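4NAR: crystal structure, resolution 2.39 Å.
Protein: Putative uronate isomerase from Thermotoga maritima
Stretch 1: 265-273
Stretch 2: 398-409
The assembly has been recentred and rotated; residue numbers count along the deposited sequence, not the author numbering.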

# COMPACT_ATOMS: atom_id res chain seq x y z
N ASP A 265 -8.83 -24.19 -8.00
CA ASP A 265 -8.37 -25.23 -8.92
C ASP A 265 -8.78 -24.99 -10.38
O ASP A 265 -8.17 -25.55 -11.31
CB ASP A 265 -8.83 -26.61 -8.44
CG ASP A 265 -10.04 -26.52 -7.53
OD1 ASP A 265 -11.15 -26.21 -8.04
OD2 ASP A 265 -9.89 -26.76 -6.32
N ARG A 266 -9.79 -24.15 -10.58
CA ARG A 266 -10.23 -23.80 -11.93
C ARG A 266 -10.12 -22.30 -12.10
O ARG A 266 -10.41 -21.55 -11.18
CB ARG A 266 -11.69 -24.20 -12.11
CG ARG A 266 -12.12 -24.48 -13.54
CD ARG A 266 -13.32 -25.43 -13.55
NE ARG A 266 -13.35 -26.22 -12.32
CZ ARG A 266 -14.31 -26.15 -11.40
NH1 ARG A 266 -15.34 -25.32 -11.58
NH2 ARG A 266 -14.24 -26.90 -10.31
N PRO A 267 -9.69 -21.86 -13.30
CA PRO A 267 -9.72 -20.43 -13.63
C PRO A 267 -11.13 -19.85 -13.46
O PRO A 267 -12.12 -20.56 -13.72
CB PRO A 267 -9.32 -20.41 -15.11
CG PRO A 267 -8.43 -21.64 -15.26
CD PRO A 267 -9.07 -22.67 -14.36
N LEU A 268 -11.24 -18.60 -13.03
CA LEU A 268 -12.55 -17.99 -12.81
C LEU A 268 -13.08 -17.28 -14.05
O LEU A 268 -12.32 -16.62 -14.76
CB LEU A 268 -12.49 -16.99 -11.65
CG LEU A 268 -12.12 -17.52 -10.27
CD1 LEU A 268 -12.11 -16.37 -9.26
CD2 LEU A 268 -13.08 -18.63 -9.84
N ARG A 269 -14.38 -17.41 -14.30
CA ARG A 269 -15.00 -16.66 -15.39
C ARG A 269 -15.59 -15.36 -14.84
O ARG A 269 -15.69 -14.35 -15.55
CB ARG A 269 -16.05 -17.52 -16.12
CG ARG A 269 -17.40 -16.82 -16.32
CD ARG A 269 -18.04 -17.14 -17.67
NE ARG A 269 -17.22 -16.72 -18.81
CZ ARG A 269 -17.08 -15.46 -19.24
NH1 ARG A 269 -17.68 -14.45 -18.61
NH2 ARG A 269 -16.31 -15.21 -20.29
N ARG A 270 -15.94 -15.37 -13.56
CA ARG A 270 -16.50 -14.20 -12.90
C ARG A 270 -15.98 -14.12 -11.47
O ARG A 270 -16.01 -15.10 -10.72
CB ARG A 270 -18.04 -14.26 -12.87
CG ARG A 270 -18.73 -13.50 -13.99
CD ARG A 270 -19.88 -14.30 -14.63
NE ARG A 270 -20.89 -14.72 -13.65
CZ ARG A 270 -21.99 -14.02 -13.36
NH1 ARG A 270 -22.23 -12.86 -13.96
NH2 ARG A 270 -22.85 -14.49 -12.47
N ALA A 271 -15.49 -12.94 -11.09
CA ALA A 271 -15.09 -12.68 -9.71
C ALA A 271 -15.65 -11.33 -9.29
O ALA A 271 -15.41 -10.31 -9.96
CB ALA A 271 -13.56 -12.69 -9.57
N VAL A 272 -16.43 -11.32 -8.21
CA VAL A 272 -16.89 -10.06 -7.64
C VAL A 272 -16.04 -9.75 -6.42
O VAL A 272 -16.08 -10.48 -5.42
CB VAL A 272 -18.38 -10.08 -7.24
CG1 VAL A 272 -18.77 -8.78 -6.52
CG2 VAL A 272 -19.27 -10.29 -8.47
N GLN A 273 -15.26 -8.67 -6.51
CA GLN A 273 -14.48 -8.20 -5.38
C GLN A 273 -15.34 -7.27 -4.51
O GLN A 273 -15.64 -6.14 -4.90
CB GLN A 273 -13.20 -7.50 -5.86
CG GLN A 273 -12.14 -8.48 -6.38
CD GLN A 273 -11.34 -9.16 -5.27
OE1 GLN A 273 -11.80 -9.26 -4.12
NE2 GLN A 273 -10.14 -9.63 -5.61
N LYS A 398 -27.83 -3.77 -8.64
CA LYS A 398 -28.24 -5.04 -9.24
C LYS A 398 -27.28 -6.19 -8.94
O LYS A 398 -27.48 -7.31 -9.40
CB LYS A 398 -28.41 -4.92 -10.76
CG LYS A 398 -29.81 -4.53 -11.21
CD LYS A 398 -30.11 -3.07 -10.90
CE LYS A 398 -31.60 -2.74 -11.12
NZ LYS A 398 -32.08 -1.74 -10.11
N ILE A 399 -26.22 -5.91 -8.18
CA ILE A 399 -25.24 -6.94 -7.84
C ILE A 399 -25.62 -7.67 -6.54
O ILE A 399 -25.75 -7.03 -5.49
CB ILE A 399 -23.83 -6.36 -7.70
CG1 ILE A 399 -23.45 -5.55 -8.94
CG2 ILE A 399 -22.81 -7.48 -7.47
CD1 ILE A 399 -23.34 -6.38 -10.21
N LYS A 400 -25.78 -8.99 -6.59
CA LYS A 400 -26.19 -9.78 -5.42
C LYS A 400 -25.49 -11.14 -5.34
O LYS A 400 -25.32 -11.81 -6.37
CB LYS A 400 -27.72 -9.96 -5.39
CG LYS A 400 -28.44 -8.79 -4.71
CD LYS A 400 -29.78 -8.48 -5.37
CE LYS A 400 -29.62 -8.23 -6.87
NZ LYS A 400 -30.95 -8.08 -7.54
N LYS A 401 -25.07 -11.53 -4.13
CA LYS A 401 -24.24 -12.73 -3.96
C LYS A 401 -24.83 -13.99 -4.61
O LYS A 401 -24.08 -14.81 -5.15
CB LYS A 401 -23.90 -13.01 -2.49
CG LYS A 401 -25.11 -13.16 -1.57
CD LYS A 401 -24.74 -13.05 -0.08
CE LYS A 401 -25.89 -12.34 0.68
NZ LYS A 401 -25.74 -12.34 2.17
N GLU A 402 -26.16 -14.13 -4.55
CA GLU A 402 -26.85 -15.33 -5.05
C GLU A 402 -26.66 -15.54 -6.55
O GLU A 402 -26.79 -16.66 -7.04
CB GLU A 402 -28.35 -15.31 -4.70
CG GLU A 402 -28.66 -15.50 -3.23
CD GLU A 402 -28.37 -14.26 -2.39
OE1 GLU A 402 -28.37 -13.14 -2.96
OE2 GLU A 402 -28.12 -14.41 -1.17
N ASP A 403 -26.35 -14.47 -7.26
CA ASP A 403 -26.06 -14.56 -8.69
C ASP A 403 -24.64 -15.04 -8.96
O ASP A 403 -24.26 -15.21 -10.11
CB ASP A 403 -26.27 -13.21 -9.40
CG ASP A 403 -27.71 -12.71 -9.31
OD1 ASP A 403 -28.64 -13.56 -9.26
OD2 ASP A 403 -27.92 -11.47 -9.28
N PHE A 404 -23.84 -15.28 -7.91
CA PHE A 404 -22.44 -15.63 -8.15
C PHE A 404 -21.96 -16.90 -7.45
O PHE A 404 -20.82 -16.95 -6.97
CB PHE A 404 -21.50 -14.44 -7.84
CG PHE A 404 -21.75 -13.24 -8.73
CD1 PHE A 404 -21.08 -13.10 -9.93
CD2 PHE A 404 -22.70 -12.29 -8.38
CE1 PHE A 404 -21.33 -12.00 -10.77
CE2 PHE A 404 -22.95 -11.20 -9.20
CZ PHE A 404 -22.26 -11.05 -10.40
N MSE A 405 -22.81 -17.92 -7.42
CA MSE A 405 -22.47 -19.18 -6.74
C MSE A 405 -22.26 -20.35 -7.69
O MSE A 405 -22.01 -21.48 -7.26
CB MSE A 405 -23.56 -19.55 -5.73
CG MSE A 405 -24.32 -18.37 -5.17
SE MSE A 405 -24.32 -18.34 -3.21
CE MSE A 405 -22.66 -17.32 -2.90
N ASP A 406 -22.38 -20.08 -8.99
CA ASP A 406 -22.13 -21.08 -10.02
C ASP A 406 -20.67 -21.57 -9.96
O ASP A 406 -19.82 -20.94 -9.32
CB ASP A 406 -22.44 -20.48 -11.38
CG ASP A 406 -22.63 -18.97 -11.32
OD1 ASP A 406 -21.67 -18.24 -11.66
OD2 ASP A 406 -23.73 -18.51 -10.92
N GLU A 407 -20.40 -22.69 -10.61
CA GLU A 407 -19.10 -23.34 -10.46
C GLU A 407 -17.88 -22.44 -10.72
O GLU A 407 -16.87 -22.55 -10.00
CB GLU A 407 -19.02 -24.62 -11.30
CG GLU A 407 -19.00 -24.37 -12.80
CD GLU A 407 -19.19 -25.65 -13.59
OE1 GLU A 407 -20.23 -26.32 -13.40
OE2 GLU A 407 -18.29 -25.98 -14.41
N ASP A 408 -17.95 -21.55 -11.71
CA ASP A 408 -16.79 -20.72 -12.05
C ASP A 408 -16.96 -19.21 -11.77
O ASP A 408 -16.37 -18.36 -12.44
CB ASP A 408 -16.35 -20.98 -13.50
CG ASP A 408 -15.74 -22.37 -13.67
OD1 ASP A 408 -15.41 -23.01 -12.65
OD2 ASP A 408 -15.58 -22.83 -14.83
N SER A 409 -17.76 -18.90 -10.76
CA SER A 409 -17.86 -17.54 -10.26
C SER A 409 -17.44 -17.50 -8.79
O SER A 409 -17.44 -18.52 -8.11
CB SER A 409 -19.27 -16.98 -10.43
OG SER A 409 -19.67 -17.05 -11.79

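The contact is anchored by backbone and finished by two arginines. The carbonyl O of Asp408 accepts from two successive amides, Arg269 N at 2.9 Å and Arg270 N at 3.2 Å, where stretch 1 turns a corner. Just beyond, Arg270 and Ser409 pair as a parallel bridge, with Ser409 CA 3.1 Å from Arg270 O in a CA-H...O contact. Their side chains lie on the same face of the sheet, which lets Arg270 NE donate to Ser409 OG at 3.2 Å.

Arg270 has chi1 (-96°) and chi2 (136°) between wells and chi3 p, and with this conformation NE reaches Ser409 OG. This path sets Phe404 CE1 over one face of the guanidinium, 3.4 Å from Arg270 CZ, while the guanidinium edge faces oxygens. Ser409 OG also donates to Asp406 OD1, a very short 2.3 Å, across the type I turn from Asp406 to Ser409; the serine thus links arginine and turn through one small hydroxyl. Arg270 NH2 comes within 2.8 Å of Asp403 O, but the angle is too poor for a hydrogen bond.

Phe404, in the m rotamer, also serves the apolar side. Val272, t at chi1, sets CG2 over the ring face, 3.5 Å from its centroid and 10° off the normal, a CH-pi contact. Val272 CG1 reaches Ile399 CG2 at 4.3 Å. These three residues are buried, and each directs its CA-to-CB bond toward the other stretch, a fitting place for branched and aromatic side chains.

At the exposed margin, Arg266 runs t, t before chi3 turns to -24°, and NH1 meets Asp408 OD1 at 2.5 Å in a hydrogen-bonded salt bridge. Asp408, m at chi1, starts sideways, but its carboxylate comes nearer. The rule is economical: one aspartate supplies both backbone acceptor and charged partner.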